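Local coordinates for protein 11R-lipoxygenase (Gersemia fruticosa, PDB 3VF1) that is a calcium-dependent lipoxygenase that probably uses a non-heme iron to add molecular oxygen to polyunsaturated fatty acids, with 11R specificity, at residues Phe204-Ala209 / Ala622-Ser627; Asn266-Arg271 / Met389-Leu394; Trp362-Leu365 / Asp371-Met374; His397-Pro402 / Asp471-Val476; Ala445-Leu450 / Gly455-Leu460. All coordinates share one frame; numbering follows the deposited sequence.

Contact 1. Residues Phe204-Ala209 / Ala622-Ser627; sequences FRVGLA and AVTMVS
V206 sets one branch, CG1, against the helix segment 622-627 and meets T624 and S627, residues that lie one turn apart along the same side of that helix. The apolar part of the contact is small. V206 CG1 lies 4.0 Å from T624 CG2 and 3.9 Å from S627 OG, so the methyl fills the shallow groove between the two side chains at van der Waals distance. The branch gets there because CG1 stands anti to the V206 backbone N (chi1 -166°), while CG2 stays beside that N. F211 backs the same patch, touching V206, V623 and T624, and V206 also rests on V628.

The segment 204-209 is here the lead-in to helix 208-213, docking against helix 619-632 of the mainly helical lipoxygenase domain. G207 is the N-cap, and its N donates to the D210 carboxylate through OD2.

The polar part is a single water bridge. Water 1 donates to R205 O at 2.6 Å and accepts from S627 OG at 3.1 Å, so one water links the loop backbone to the helix. The hydroxyl of S627 therefore spends its proton on this water. V206 CG1 meets both branches of T624, for OG1 lies as near to it as the methyl does, at 4.0 Å; that hydroxyl is bonded to H620 O within its own helix. R205 makes a long, weak ion pair with D210.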
# COMPACT_ATOMS: atom_id res chain seq x y z
N PHE A 204 12.55 -5.61 -9.57
CA PHE A 204 13.05 -4.24 -9.49
C PHE A 204 14.50 -4.11 -9.97
O PHE A 204 15.12 -3.05 -9.82
CB PHE A 204 12.93 -3.72 -8.05
CG PHE A 204 11.54 -3.80 -7.50
CD1 PHE A 204 10.44 -3.85 -8.35
CD2 PHE A 204 11.32 -3.82 -6.14
CE1 PHE A 204 9.16 -3.92 -7.85
CE2 PHE A 204 10.04 -3.90 -5.63
CZ PHE A 204 8.96 -3.95 -6.48
N ARG A 205 15.03 -5.18 -10.53
CA ARG A 205 16.34 -5.12 -11.17
C ARG A 205 16.13 -4.51 -12.55
O ARG A 205 15.25 -4.93 -13.30
CB ARG A 205 16.97 -6.50 -11.29
CG ARG A 205 16.39 -7.36 -12.40
CD ARG A 205 16.93 -8.78 -12.34
NE ARG A 205 16.85 -9.45 -13.64
CZ ARG A 205 17.17 -10.72 -13.85
NH1 ARG A 205 17.58 -11.49 -12.85
NH2 ARG A 205 17.08 -11.23 -15.07
N VAL A 206 16.93 -3.50 -12.88
CA VAL A 206 16.76 -2.78 -14.14
C VAL A 206 17.99 -2.94 -15.02
O VAL A 206 18.68 -1.96 -15.33
CB VAL A 206 16.48 -1.29 -13.90
CG1 VAL A 206 15.97 -0.65 -15.18
CG2 VAL A 206 15.48 -1.10 -12.77
N GLY A 207 18.27 -4.17 -15.42
CA GLY A 207 19.40 -4.46 -16.28
C GLY A 207 19.02 -4.47 -17.74
O GLY A 207 17.90 -4.09 -18.11
N LEU A 208 19.95 -4.90 -18.59
CA LEU A 208 19.74 -4.92 -20.03
C LEU A 208 18.52 -5.75 -20.40
O LEU A 208 17.75 -5.38 -21.28
CB LEU A 208 20.98 -5.47 -20.72
CG LEU A 208 20.93 -5.57 -22.25
CD1 LEU A 208 20.72 -4.20 -22.88
CD2 LEU A 208 22.21 -6.20 -22.77
N ALA A 209 18.36 -6.89 -19.73
CA ALA A 209 17.26 -7.81 -20.04
C ALA A 209 15.90 -7.18 -19.74
O ALA A 209 14.90 -7.51 -20.38
CB ALA A 209 17.43 -9.10 -19.25
N ALA A 622 15.21 7.58 -18.61
CA ALA A 622 13.78 7.56 -18.86
C ALA A 622 13.26 6.13 -18.98
O ALA A 622 12.18 5.81 -18.48
CB ALA A 622 13.45 8.35 -20.11
N VAL A 623 14.02 5.27 -19.64
CA VAL A 623 13.64 3.87 -19.77
C VAL A 623 13.65 3.19 -18.41
O VAL A 623 12.79 2.36 -18.11
CB VAL A 623 14.59 3.10 -20.71
CG1 VAL A 623 14.24 1.62 -20.74
CG2 VAL A 623 14.54 3.68 -22.12
N THR A 624 14.64 3.54 -17.58
CA THR A 624 14.75 2.97 -16.24
C THR A 624 13.47 3.23 -15.45
O THR A 624 12.99 2.35 -14.74
CB THR A 624 15.95 3.55 -15.48
OG1 THR A 624 17.17 3.08 -16.07
CG2 THR A 624 15.91 3.13 -14.01
N MET A 625 12.93 4.44 -15.57
CA MET A 625 11.73 4.81 -14.84
C MET A 625 10.53 4.00 -15.31
O MET A 625 9.72 3.54 -14.51
CB MET A 625 11.44 6.30 -14.98
CG MET A 625 10.25 6.77 -14.16
SD MET A 625 10.40 6.32 -12.42
CE MET A 625 8.89 7.01 -11.74
N VAL A 626 10.40 3.84 -16.63
CA VAL A 626 9.29 3.09 -17.20
C VAL A 626 9.35 1.62 -16.80
O VAL A 626 8.33 0.99 -16.54
CB VAL A 626 9.27 3.19 -18.74
CG1 VAL A 626 8.27 2.20 -19.33
CG2 VAL A 626 8.93 4.61 -19.17
N SER A 627 10.56 1.08 -16.74
CA SER A 627 10.76 -0.30 -16.32
C SER A 627 10.32 -0.47 -14.87
O SER A 627 9.68 -1.47 -14.52
CB SER A 627 12.23 -0.70 -16.47
OG SER A 627 12.43 -2.07 -16.16
O HOH W 1 13.10 -3.58 -13.55

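Contact 2. Residues Asn266-Arg271 / Met389-Leu394; sequences NPEVIR and MITHLL. With FE2 (Fe (II) ion), chain E.
The amide of N266 and the carboxylate of E268 each bring one oxygen to the hydroxyl of T391, whereas the ring of H392, next in sequence, turns away from 266-271 toward the iron. N266 OD1 is 2.9 Å and E268 OE1 3.1 Å from T391 OG1, two acceptors converging on a hydroxyl with a single proton to give. At the edge of the H392 ring, in its plane, lies water 2. The rings of H397 and H575 also meet H392, their planes about 80° and 30° from it.

T391 is turned so that OG1 is anti to its carbonyl carbon (chi1 -57°), and its methyl is thereby laid against the carboxylate, with CG2 3.7 Å from E268 CD. N266 OD1 has a second task: it accepts from E268 N at 3.5 Å, a weak bond of Asx-turn form across P267. The other carboxylate oxygen, E268 OE2, has a long, weak ion pair with R395.

Within 389-394 the backbone makes a wider turn, with L394 N bonded to M389 O, five residues back. H392 NE2 binds the iron at 2.3 Å, and H397, H575, N579, the C-terminal carboxylate of I698 and water 2 complete its shell. A pi-type turn carrying a histidine ligand in a long central helix is characteristic of the lipoxygenase iron site.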
# COMPACT_ATOMS: atom_id res chain seq x y z
N ASN A 266 -0.59 11.66 -6.46
CA ASN A 266 -0.21 12.30 -5.21
C ASN A 266 -1.10 13.48 -4.85
O ASN A 266 -0.75 14.63 -5.12
CB ASN A 266 1.25 12.76 -5.28
CG ASN A 266 1.73 13.37 -3.99
OD1 ASN A 266 1.13 13.18 -2.93
ND2 ASN A 266 2.83 14.12 -4.06
N PRO A 267 -2.26 13.20 -4.24
CA PRO A 267 -3.23 14.22 -3.83
C PRO A 267 -3.08 14.64 -2.37
O PRO A 267 -4.07 15.01 -1.74
CB PRO A 267 -4.56 13.51 -4.03
CG PRO A 267 -4.25 12.08 -3.68
CD PRO A 267 -2.80 11.84 -4.05
N GLU A 268 -1.86 14.59 -1.84
CA GLU A 268 -1.63 14.81 -0.42
C GLU A 268 -1.06 16.19 -0.07
O GLU A 268 -0.91 16.51 1.11
CB GLU A 268 -0.68 13.74 0.13
CG GLU A 268 -1.29 12.37 0.29
CD GLU A 268 -0.42 11.44 1.11
OE1 GLU A 268 0.82 11.65 1.14
OE2 GLU A 268 -0.96 10.50 1.73
N VAL A 269 -0.75 16.99 -1.08
CA VAL A 269 0.01 18.22 -0.84
C VAL A 269 -0.82 19.50 -0.93
O VAL A 269 -0.75 20.35 -0.04
CB VAL A 269 1.20 18.33 -1.82
CG1 VAL A 269 2.02 19.57 -1.51
CG2 VAL A 269 2.07 17.08 -1.73
N ILE A 270 -1.61 19.64 -1.99
CA ILE A 270 -2.34 20.88 -2.21
C ILE A 270 -3.31 21.17 -1.07
O ILE A 270 -3.91 20.26 -0.50
CB ILE A 270 -3.12 20.85 -3.54
CG1 ILE A 270 -3.67 22.24 -3.86
CG2 ILE A 270 -4.25 19.82 -3.48
CD1 ILE A 270 -4.13 22.39 -5.30
N ARG A 271 -3.45 22.45 -0.73
CA ARG A 271 -4.36 22.86 0.33
C ARG A 271 -4.78 24.31 0.17
O ARG A 271 -4.09 25.10 -0.45
CB ARG A 271 -3.70 22.67 1.70
CG ARG A 271 -2.54 23.61 1.97
CD ARG A 271 -1.93 23.32 3.33
NE ARG A 271 -2.93 23.37 4.39
CZ ARG A 271 -2.87 22.69 5.53
NH1 ARG A 271 -1.84 21.88 5.77
NH2 ARG A 271 -3.84 22.81 6.42
N MET A 389 8.79 8.79 -2.31
CA MET A 389 9.39 8.47 -1.02
C MET A 389 8.43 8.62 0.15
O MET A 389 8.43 7.80 1.07
CB MET A 389 10.63 9.35 -0.79
CG MET A 389 11.67 9.25 -1.89
SD MET A 389 12.01 7.54 -2.38
CE MET A 389 12.42 6.80 -0.81
N ILE A 390 7.60 9.66 0.12
CA ILE A 390 6.72 9.94 1.25
C ILE A 390 5.31 9.37 1.07
O ILE A 390 4.83 8.60 1.90
CB ILE A 390 6.62 11.46 1.52
CG1 ILE A 390 7.96 11.98 2.04
CG2 ILE A 390 5.52 11.76 2.53
CD1 ILE A 390 8.00 13.48 2.28
N THR A 391 4.65 9.76 -0.02
CA THR A 391 3.27 9.35 -0.25
C THR A 391 3.15 7.84 -0.46
O THR A 391 2.21 7.22 0.03
CB THR A 391 2.67 10.07 -1.47
OG1 THR A 391 2.75 11.48 -1.28
CG2 THR A 391 1.21 9.65 -1.67
N HIS A 392 4.09 7.26 -1.20
CA HIS A 392 4.00 5.84 -1.53
C HIS A 392 4.76 4.96 -0.54
O HIS A 392 4.15 4.24 0.24
CB HIS A 392 4.51 5.58 -2.95
CG HIS A 392 4.46 4.14 -3.35
ND1 HIS A 392 5.54 3.50 -3.92
CD2 HIS A 392 3.48 3.22 -3.24
CE1 HIS A 392 5.22 2.24 -4.16
NE2 HIS A 392 3.97 2.04 -3.76
N LEU A 393 6.09 5.02 -0.58
CA LEU A 393 6.90 4.10 0.22
C LEU A 393 6.69 4.27 1.72
O LEU A 393 6.33 3.32 2.41
CB LEU A 393 8.38 4.25 -0.14
CG LEU A 393 8.75 3.73 -1.53
CD1 LEU A 393 10.21 4.00 -1.85
CD2 LEU A 393 8.45 2.24 -1.65
N LEU A 394 6.91 5.48 2.24
CA LEU A 394 6.79 5.70 3.68
C LEU A 394 5.36 5.53 4.18
O LEU A 394 5.09 4.67 5.02
CB LEU A 394 7.29 7.09 4.06
CG LEU A 394 7.09 7.44 5.54
CD1 LEU A 394 7.83 6.45 6.43
CD2 LEU A 394 7.54 8.86 5.84
FE FE2 E . 3.51 -0.19 -3.65
O HOH W 2 4.80 -0.65 -5.56

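Contact 3. Residues Trp362-Leu365 / Asp371-Met374; sequences WTPL and DWIM
P364 lies flat against one face of the W372 indole, and this is the tight part of the contact. P364 CD stands 3.5 Å from the centroid of the six-membered ring of W372, only 5° off the normal, a well-centred CH-pi contact. Further along, P364 CB is 3.8 Å from W372 NE1, so the proline ring spans much of the indole. W372 is sent out over the loop by a CG anti to its backbone N (chi1 178°), and its NE1 is bonded to D254 OD1. With W372 cut back to an alanine, P364 is likely to lose the surface it lies on and D254 its N-H partner, opening a gap between the loop and the start of helix 369-410.

Against this broad face, D371 makes a single-edge approach to W362: OD2 lies in the indole plane, 3.3 Å from W362 CZ3, with the carboxylate turned 85° to the ring. Both of these residues are buried; the solvent side is at P364, which is partly exposed.

D371 is held by G605 N at OD2 and S607 N at OD1, while K604 makes a cation-pi contact with W362. The chemistry is complementary: slightly positive proline C-H groups probably favour the electron-rich indole face, and a slightly positive indole edge the anionic oxygen.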
# COMPACT_ATOMS: atom_id res chain seq x y z
N TRP A 362 7.43 33.03 -11.20
CA TRP A 362 7.07 32.75 -12.58
C TRP A 362 5.56 32.75 -12.73
O TRP A 362 4.83 32.35 -11.83
CB TRP A 362 7.63 31.39 -13.01
CG TRP A 362 9.11 31.27 -12.77
CD1 TRP A 362 9.72 30.92 -11.60
CD2 TRP A 362 10.15 31.49 -13.73
NE1 TRP A 362 11.08 30.91 -11.77
CE2 TRP A 362 11.37 31.26 -13.07
CE3 TRP A 362 10.17 31.86 -15.07
CZ2 TRP A 362 12.60 31.38 -13.71
CZ3 TRP A 362 11.39 31.98 -15.71
CH2 TRP A 362 12.59 31.75 -15.02
N THR A 363 5.09 33.20 -13.89
CA THR A 363 3.67 33.40 -14.12
C THR A 363 3.37 33.40 -15.62
O THR A 363 4.08 34.05 -16.39
CB THR A 363 3.21 34.73 -13.49
OG1 THR A 363 2.90 34.52 -12.10
CG2 THR A 363 2.00 35.27 -14.18
N PRO A 364 2.32 32.69 -16.04
CA PRO A 364 2.01 32.58 -17.47
C PRO A 364 1.57 33.91 -18.08
O PRO A 364 1.61 34.08 -19.30
CB PRO A 364 0.86 31.56 -17.51
CG PRO A 364 0.21 31.68 -16.17
CD PRO A 364 1.32 31.99 -15.21
N LEU A 365 1.15 34.83 -17.23
CA LEU A 365 0.79 36.18 -17.64
C LEU A 365 2.01 37.06 -17.97
O LEU A 365 1.97 37.83 -18.92
CB LEU A 365 -0.01 36.85 -16.52
CG LEU A 365 -0.76 38.13 -16.87
CD1 LEU A 365 -1.89 37.84 -17.84
CD2 LEU A 365 -1.29 38.79 -15.61
N ASP A 371 9.26 29.54 -20.80
CA ASP A 371 9.64 29.75 -19.40
C ASP A 371 8.60 29.15 -18.47
O ASP A 371 8.93 28.47 -17.51
CB ASP A 371 9.81 31.24 -19.09
CG ASP A 371 11.24 31.72 -19.30
OD1 ASP A 371 12.06 30.95 -19.83
OD2 ASP A 371 11.54 32.88 -18.92
N TRP A 372 7.33 29.41 -18.77
CA TRP A 372 6.24 28.90 -17.95
C TRP A 372 6.23 27.37 -17.93
O TRP A 372 5.99 26.76 -16.89
CB TRP A 372 4.89 29.43 -18.46
CG TRP A 372 3.72 28.90 -17.69
CD1 TRP A 372 2.66 28.21 -18.18
CD2 TRP A 372 3.51 29.03 -16.27
NE1 TRP A 372 1.79 27.90 -17.16
CE2 TRP A 372 2.29 28.39 -15.98
CE3 TRP A 372 4.23 29.61 -15.23
CZ2 TRP A 372 1.77 28.32 -14.69
CZ3 TRP A 372 3.72 29.55 -13.95
CH2 TRP A 372 2.50 28.90 -13.69
N ILE A 373 6.48 26.77 -19.09
CA ILE A 373 6.55 25.31 -19.18
C ILE A 373 7.70 24.79 -18.33
O ILE A 373 7.56 23.79 -17.63
CB ILE A 373 6.71 24.84 -20.64
CG1 ILE A 373 5.37 24.97 -21.37
CG2 ILE A 373 7.20 23.40 -20.70
CD1 ILE A 373 5.45 24.70 -22.86
N MET A 374 8.84 25.46 -18.39
CA MET A 374 10.00 25.08 -17.60
C MET A 374 9.65 25.13 -16.11
O MET A 374 9.93 24.19 -15.36
CB MET A 374 11.19 26.00 -17.89
CG MET A 374 12.40 25.77 -17.00
SD MET A 374 13.21 24.18 -17.27
CE MET A 374 14.17 24.53 -18.75

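Contact 4. Residues His397-Pro402 / Asp471-Val476; sequences HLMMEP and DSYDLV. With FE2 (Fe (II) ion), chain E.
M399 and M400 are the two side chains of 397-402 that meet Y473, whose ring reaches across from the 3-10 turn 471-473. Two residues earlier, H397 faces elsewhere and binds the iron through NE2 at 2.2 Å. At M399 the phenol oxygen is closely packed: Y473 OH is 3.2 Å from both M399 CB and M399 CG. The chain of M399 then bends at chi2 and chi3 (-69° and -71°), curling back so that M399 CE comes to 3.8 Å from Y473 CE1.

Helix 369-410 is the long helix that in lipoxygenases runs through the core and supplies two histidines to the iron. Here the Y473 hydroxyl is bonded to R395 O on that helix, so the tyrosine joins the segment leading into helix 475-481 to the turn just before H397. A leucine in its place would probably leave R395 O without this partner and open a gap beside M399 CB and CG.

M400 follows with its methyl by the other ring carbon flanking CZ, M400 CE being 4.2 Å from Y473 CE2. T570 of helix 557-579 touches both M400 and Y473. E401 is engaged on R436, by a salt bridge, and on N432, by a hydrogen bond, and at P402, whose imino N has no hydrogen to donate, the helix kinks.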
# COMPACT_ATOMS: atom_id res chain seq x y z
N HIS A 397 3.75 1.70 2.47
CA HIS A 397 4.54 0.49 2.69
C HIS A 397 5.09 0.40 4.12
O HIS A 397 4.76 -0.53 4.86
CB HIS A 397 5.69 0.39 1.68
CG HIS A 397 5.26 -0.05 0.32
ND1 HIS A 397 5.62 -1.27 -0.22
CD2 HIS A 397 4.49 0.56 -0.62
CE1 HIS A 397 5.10 -1.39 -1.43
NE2 HIS A 397 4.41 -0.30 -1.69
N LEU A 398 5.91 1.37 4.51
CA LEU A 398 6.62 1.30 5.78
C LEU A 398 5.72 1.55 7.00
O LEU A 398 5.89 0.90 8.03
CB LEU A 398 7.79 2.29 5.79
CG LEU A 398 8.83 2.07 4.69
CD1 LEU A 398 10.02 3.00 4.87
CD2 LEU A 398 9.30 0.62 4.65
N MET A 399 4.77 2.47 6.88
CA MET A 399 3.91 2.81 8.01
C MET A 399 2.90 1.70 8.34
O MET A 399 2.38 1.64 9.45
CB MET A 399 3.17 4.12 7.74
CG MET A 399 4.01 5.37 7.96
SD MET A 399 4.41 5.65 9.70
CE MET A 399 2.81 6.15 10.35
N MET A 400 2.64 0.82 7.38
CA MET A 400 1.67 -0.25 7.58
C MET A 400 2.31 -1.57 8.01
O MET A 400 1.63 -2.44 8.55
CB MET A 400 0.84 -0.48 6.31
CG MET A 400 -0.17 0.62 6.01
SD MET A 400 -1.36 0.86 7.34
CE MET A 400 -0.70 2.34 8.12
N GLU A 401 3.61 -1.72 7.77
CA GLU A 401 4.29 -2.97 8.07
C GLU A 401 4.19 -3.36 9.55
O GLU A 401 3.97 -4.53 9.88
CB GLU A 401 5.76 -2.91 7.64
CG GLU A 401 6.48 -4.24 7.78
CD GLU A 401 7.94 -4.15 7.39
OE1 GLU A 401 8.34 -3.14 6.78
OE2 GLU A 401 8.69 -5.11 7.68
N PRO A 402 4.36 -2.38 10.46
CA PRO A 402 4.31 -2.66 11.90
C PRO A 402 3.06 -3.41 12.34
O PRO A 402 3.12 -4.21 13.27
CB PRO A 402 4.35 -1.27 12.53
CG PRO A 402 5.07 -0.44 11.53
CD PRO A 402 4.66 -0.96 10.19
N ASP A 471 -2.94 11.35 13.10
CA ASP A 471 -3.98 12.32 12.78
C ASP A 471 -4.04 12.55 11.28
O ASP A 471 -5.10 12.82 10.72
CB ASP A 471 -3.74 13.65 13.51
CG ASP A 471 -3.97 13.55 15.00
OD1 ASP A 471 -4.55 12.54 15.46
OD2 ASP A 471 -3.58 14.49 15.72
N SER A 472 -2.88 12.45 10.63
CA SER A 472 -2.80 12.66 9.19
C SER A 472 -3.35 11.47 8.42
O SER A 472 -3.43 11.49 7.19
CB SER A 472 -1.35 12.93 8.77
OG SER A 472 -0.53 11.79 8.99
N TYR A 473 -3.75 10.42 9.14
CA TYR A 473 -4.34 9.24 8.52
C TYR A 473 -5.86 9.24 8.63
O TYR A 473 -6.53 8.43 8.00
CB TYR A 473 -3.75 7.97 9.12
CG TYR A 473 -2.41 7.60 8.53
CD1 TYR A 473 -1.24 8.16 9.01
CD2 TYR A 473 -2.32 6.69 7.49
CE1 TYR A 473 -0.02 7.83 8.47
CE2 TYR A 473 -1.10 6.35 6.94
CZ TYR A 473 0.04 6.92 7.43
OH TYR A 473 1.26 6.59 6.89
N ASP A 474 -6.40 10.14 9.45
CA ASP A 474 -7.84 10.33 9.50
C ASP A 474 -8.26 11.08 8.24
O ASP A 474 -8.22 12.31 8.20
CB ASP A 474 -8.24 11.11 10.75
CG ASP A 474 -9.75 11.18 10.94
OD1 ASP A 474 -10.48 11.14 9.92
OD2 ASP A 474 -10.20 11.27 12.09
N LEU A 475 -8.65 10.33 7.22
CA LEU A 475 -8.95 10.89 5.91
C LEU A 475 -9.91 12.07 6.01
O LEU A 475 -9.63 13.16 5.51
CB LEU A 475 -9.56 9.81 5.02
CG LEU A 475 -9.77 10.19 3.55
CD1 LEU A 475 -8.43 10.38 2.86
CD2 LEU A 475 -10.61 9.14 2.84
N VAL A 476 -11.05 11.85 6.66
CA VAL A 476 -12.10 12.85 6.73
C VAL A 476 -11.59 14.18 7.29
O VAL A 476 -11.86 15.24 6.72
CB VAL A 476 -13.27 12.37 7.61
CG1 VAL A 476 -14.32 13.47 7.75
CG2 VAL A 476 -13.90 11.12 7.01
FE FE2 E . 3.51 -0.19 -3.65
O HOH W 2 4.80 -0.65 -5.56

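Contact 5. Residues Ala445-Leu450 / Gly455-Leu460; sequences AADKVL and GGQVTL
Q457 reaches across to D447 from the first turn of helix 456-465, and the segment prepares that reach from its first residue. G455, the N-cap, has a positive phi, at which a CB would run into the carbonyl O of the preceding residue. Its N donates to Q457 OE1 at 2.9 Å, tilted from the carbonyl plane, so the amide is gripped by its own helix start. Q457 itself bends sharply at chi2 (-89°), which folds the amide back over G455 and points NE2 at D447. Q457 NE2 donates to D447 OD1 at 3.2 Å, the N-H...O angle being 149°. The anti lone pair of OD1 is used, and the carboxylate and amide planes stand 49° apart. D447 OD1 also accepts from G454 N, and Q457 NE2 is bonded in addition to I440 O, so this buried pair is held from several directions. T459 OG1 returns a weak bond to G455 O.

L460, at the end of the segment, packs on I390 of helix 369-410, whose M389 touches both L450 and Q457. R327 bonds D447 O and L450 O, and the weakly bonded helix 445-449 touches T624 of helix 619-632 through K448 and V449.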
# COMPACT_ATOMS: atom_id res chain seq x y z
N ALA A 445 16.29 1.09 -7.13
CA ALA A 445 15.52 1.71 -8.20
C ALA A 445 15.37 3.22 -7.98
O ALA A 445 15.66 4.01 -8.87
CB ALA A 445 14.16 1.06 -8.31
N ALA A 446 14.90 3.60 -6.80
CA ALA A 446 14.71 5.01 -6.47
C ALA A 446 16.00 5.79 -6.70
O ALA A 446 15.98 6.91 -7.21
CB ALA A 446 14.25 5.16 -5.03
N ASP A 447 17.11 5.18 -6.30
CA ASP A 447 18.41 5.82 -6.42
C ASP A 447 18.77 6.10 -7.88
O ASP A 447 19.52 7.03 -8.17
CB ASP A 447 19.48 4.92 -5.79
CG ASP A 447 20.75 5.67 -5.45
OD1 ASP A 447 20.80 6.31 -4.38
OD2 ASP A 447 21.71 5.60 -6.25
N LYS A 448 18.23 5.30 -8.79
CA LYS A 448 18.57 5.42 -10.21
C LYS A 448 17.71 6.42 -10.99
O LYS A 448 18.09 6.82 -12.09
CB LYS A 448 18.47 4.05 -10.89
CG LYS A 448 19.46 3.01 -10.38
CD LYS A 448 19.48 1.79 -11.30
CE LYS A 448 20.39 0.69 -10.77
NZ LYS A 448 19.77 -0.05 -9.64
N VAL A 449 16.56 6.81 -10.44
CA VAL A 449 15.62 7.64 -11.18
C VAL A 449 15.31 8.99 -10.53
O VAL A 449 14.91 9.93 -11.21
CB VAL A 449 14.28 6.90 -11.41
CG1 VAL A 449 14.53 5.55 -12.07
CG2 VAL A 449 13.53 6.72 -10.10
N LEU A 450 15.50 9.09 -9.22
CA LEU A 450 15.20 10.32 -8.50
C LEU A 450 16.43 11.22 -8.41
O LEU A 450 17.55 10.73 -8.27
CB LEU A 450 14.70 10.01 -7.09
CG LEU A 450 13.38 9.24 -6.99
CD1 LEU A 450 13.06 8.98 -5.53
CD2 LEU A 450 12.26 10.01 -7.66
N GLY A 455 21.27 9.01 -1.62
CA GLY A 455 21.17 8.99 -0.17
C GLY A 455 20.03 9.84 0.36
O GLY A 455 19.49 9.55 1.43
N GLY A 456 19.66 10.88 -0.38
CA GLY A 456 18.63 11.80 0.06
C GLY A 456 17.24 11.18 0.13
O GLY A 456 16.39 11.66 0.87
N GLN A 457 17.01 10.12 -0.64
CA GLN A 457 15.69 9.50 -0.68
C GLN A 457 15.29 8.95 0.69
O GLN A 457 14.12 8.99 1.06
CB GLN A 457 15.62 8.39 -1.74
CG GLN A 457 16.44 7.14 -1.44
CD GLN A 457 17.86 7.24 -1.95
OE1 GLN A 457 18.44 8.32 -2.04
NE2 GLN A 457 18.44 6.09 -2.30
N VAL A 458 16.27 8.45 1.44
CA VAL A 458 16.01 7.93 2.77
C VAL A 458 15.85 9.08 3.75
O VAL A 458 15.01 9.04 4.64
CB VAL A 458 17.15 7.01 3.26
CG1 VAL A 458 16.87 6.53 4.68
CG2 VAL A 458 17.32 5.83 2.33
N THR A 459 16.67 10.11 3.58
CA THR A 459 16.64 11.28 4.45
C THR A 459 15.29 11.99 4.35
O THR A 459 14.81 12.55 5.34
CB THR A 459 17.76 12.27 4.09
OG1 THR A 459 19.03 11.60 4.17
CG2 THR A 459 17.76 13.45 5.05
N LEU A 460 14.68 11.97 3.17
CA LEU A 460 13.39 12.61 2.97
C LEU A 460 12.30 11.87 3.75
O LEU A 460 11.41 12.50 4.33
CB LEU A 460 13.03 12.63 1.48
CG LEU A 460 11.67 13.26 1.14
CD1 LEU A 460 11.57 14.67 1.67
CD2 LEU A 460 11.44 13.23 -0.37

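Overall arrangement
From the N terminus, contact 1 opens first, at 204-209, and closes last, at 622-627, so the other four nest within its loop. Contact 2 opens at 266-271 and closes at 389-394; inside it, contact 3 pins the loop after strand 361-362 to the start of helix 369-410. Contact 4 then opens on the same helix and closes at 471-476, enclosing the two neighbouring helices of contact 5. No two loops cross. Contacts 2 and 4 continue one another along helix 369-410 and share the iron and water 2. Contact 5 bridges outward: M389 packs on Q457 and L450, and V449 packs on T624, which connects contact 2 to contact 1.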